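Local coordinates for defensin (Pachyrhizus erosus, PDB 3PSM), which probably defends the plant against fungi, as a dimeric member of the plant defensin (gamma-thionin) family, at residues T2-A7 with W42-C47. Numbering follows the deposited sequence.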
loop_
_atom_site.group_PDB
_atom_site.type_symbol
_atom_site.label_atom_id
_atom_site.label_comp_id
_atom_site.label_asym_id
_atom_site.label_seq_id
_atom_site.Cartn_x
_atom_site.Cartn_y
_atom_site.Cartn_z
ATOM N N THR A 2 15.241 -8.074 8.910
ATOM C CA THR A 2 14.669 -6.874 8.368
ATOM C C THR A 2 14.930 -5.710 9.320
ATOM O O THR A 2 15.343 -5.838 10.452
ATOM C CB THR A 2 13.155 -6.926 8.170
ATOM O OG1 THR A 2 12.548 -7.046 9.454
ATOM C CG2 THR A 2 12.755 -8.098 7.262
ATOM N N CYS A 3 14.924 -4.520 8.656
ATOM C CA CYS A 3 15.378 -3.268 9.217
ATOM C C CYS A 3 14.370 -2.201 8.838
ATOM O O CYS A 3 13.879 -2.229 7.683
ATOM C CB CYS A 3 16.740 -2.822 8.684
ATOM S SG CYS A 3 18.106 -3.792 9.331
ATOM N N GLU A 4 14.058 -1.300 9.751
ATOM C CA GLU A 4 13.090 -0.225 9.533
ATOM C C GLU A 4 13.804 1.111 9.676
ATOM O O GLU A 4 14.386 1.408 10.724
ATOM C CB GLU A 4 11.905 -0.428 10.476
ATOM C CG GLU A 4 10.779 0.526 10.139
ATOM C CD GLU A 4 9.531 0.430 10.971
ATOM O OE1 GLU A 4 8.434 0.526 10.414
ATOM O OE2 GLU A 4 9.662 0.135 12.195
ATOM N N ASN A 5 13.792 1.918 8.609
ATOM C CA ASN A 5 14.398 3.246 8.608
ATOM C C ASN A 5 13.523 4.206 7.851
ATOM O O ASN A 5 12.590 3.802 7.118
ATOM C CB ASN A 5 15.791 3.199 8.004
ATOM C CG ASN A 5 16.731 2.584 9.042
ATOM O OD1 ASN A 5 17.209 3.280 9.932
ATOM N ND2 ASN A 5 16.967 1.290 9.075
ATOM N N LEU A 6 13.765 5.496 8.040
ATOM C CA LEU A 6 12.971 6.507 7.345
ATOM C C LEU A 6 13.032 6.323 5.844
ATOM O O LEU A 6 14.061 5.993 5.254
ATOM C CB LEU A 6 13.482 7.922 7.690
ATOM C CG LEU A 6 13.104 8.376 9.076
ATOM C CD1 LEU A 6 13.890 9.673 9.372
ATOM C CD2 LEU A 6 11.618 8.640 9.253
ATOM N N ALA A 7 11.917 6.588 5.181
ATOM C CA ALA A 7 11.894 6.721 3.738
ATOM C C ALA A 7 12.917 7.766 3.314
ATOM O O ALA A 7 13.132 8.754 4.046
ATOM C CB ALA A 7 10.496 7.073 3.286
ATOM N N TRP A 42 8.216 5.322 7.405
ATOM C CA TRP A 42 9.293 4.387 7.656
ATOM C C TRP A 42 9.096 3.159 6.773
ATOM O O TRP A 42 8.035 2.564 6.728
ATOM C CB TRP A 42 9.276 3.934 9.129
ATOM C CG TRP A 42 9.636 5.044 10.097
ATOM C CD1 TRP A 42 8.856 6.114 10.453
ATOM C CD2 TRP A 42 10.856 5.152 10.839
ATOM N NE1 TRP A 42 9.572 6.873 11.361
ATOM C CE2 TRP A 42 10.776 6.329 11.615
ATOM C CE3 TRP A 42 12.030 4.390 10.906
ATOM C CZ2 TRP A 42 11.805 6.746 12.430
ATOM C CZ3 TRP A 42 13.045 4.827 11.763
ATOM C CH2 TRP A 42 12.902 5.980 12.509
ATOM N N CYS A 43 10.178 2.795 6.063
ATOM C CA CYS A 43 10.180 1.648 5.229
ATOM C C CYS A 43 10.914 0.491 5.918
ATOM O O CYS A 43 11.943 0.682 6.589
ATOM C CB CYS A 43 10.901 1.884 3.887
ATOM S SG CYS A 43 10.292 3.246 2.879
ATOM N N THR A 44 10.434 -0.701 5.692
ATOM C CA THR A 44 11.097 -1.954 6.083
ATOM C C THR A 44 11.753 -2.582 4.872
ATOM O O THR A 44 11.155 -2.659 3.810
ATOM C CB THR A 44 10.082 -2.920 6.709
ATOM O OG1 THR A 44 9.548 -2.295 7.890
ATOM C CG2 THR A 44 10.710 -4.221 7.144
ATOM N N ARG A 45 12.987 -3.036 5.057
ATOM C CA ARG A 45 13.773 -3.666 4.015
ATOM C C ARG A 45 14.500 -4.893 4.554
ATOM O O ARG A 45 14.755 -5.022 5.739
ATOM C CB ARG A 45 14.822 -2.691 3.498
ATOM C CG ARG A 45 15.914 -2.371 4.531
ATOM C CD ARG A 45 17.011 -1.511 3.859
ATOM N NE ARG A 45 17.901 -1.265 5.018
ATOM C CZ ARG A 45 17.789 -0.450 6.050
ATOM N NH1 ARG A 45 16.696 0.257 5.953
ATOM N NH2 ARG A 45 18.765 -0.465 6.959
ATOM N N ASN A 46 14.826 -5.834 3.652
ATOM C CA ASN A 46 15.773 -6.905 3.977
ATOM C C ASN A 46 17.134 -6.319 4.296
ATOM O O ASN A 46 17.561 -5.404 3.567
ATOM C CB ASN A 46 15.821 -7.838 2.768
ATOM C CG ASN A 46 14.502 -8.546 2.532
ATOM O OD1 ASN A 46 13.817 -8.307 1.503
ATOM N ND2 ASN A 46 14.084 -9.359 3.453
ATOM N N CYS A 47 17.786 -6.807 5.372
ATOM C CA CYS A 47 19.036 -6.243 5.903
ATOM C C CYS A 47 19.891 -7.343 6.512
ATOM O O CYS A 47 19.644 -8.534 6.223
ATOM C CB CYS A 47 18.829 -5.088 6.959
ATOM S SG CYS A 47 17.945 -5.601 8.412
ATOM O OXT CYS A 47 20.816 -7.094 7.293
HETATM O O HOH W 1 7.936 -0.082 7.879
#
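Cys3 and Arg45 form one hydrogen-bonded pair of the antiparallel strands 2-6 and 41-46, and Asn5 and Cys43 form the next. Each pair closes a ring of two N-H...O bonds, the shortest running from Cys43 N to Asn5 O at 2.8 Å. Between and beyond these pairs, CA-H groups reach the same carbonyls, as where Thr44 CA lies 3.2 Å from Cys3 O.

A covalent tie closes one end: Cys3 SG bonds Cys47 SG at 2.0 Å with a torsion of 85° about the S-S bond. This is the extra disulfide by which plant defensins join their termini. The cysteine-stabilised alpha-beta motif itself rests on Cys24-Cys43 and its companion Cys20-Cys41, which pin helix 17-27 to strand 41-46, the strand between 2-6 and 32-35.

At the other end Leu6 CD2 sits over one face of the Trp42 indole, offset toward the rim, in a CH-pi contact 3.6 Å from the centroid of the five-membered ring; NE1 makes a hydrogen bond with Asp38 OD1. On the face of Cys3 and Arg45, Cys3 CB lies over the guanidinium, offset toward its rim, 3.6 Å from Arg45 NH2.

Polar groups meet on the opposite face. Glu4 CG, anti to the backbone N (chi1 -171°), lies 3.8 Å from Thr44 OG1, and the extended chain beyond carries OE1 to a water. That water donates to Glu4 OE1 (2.7 Å) and Trp42 O and accepts from Thr44 OG1 (2.7 Å), while Glu4 OE2 makes a salt bridge with Arg34.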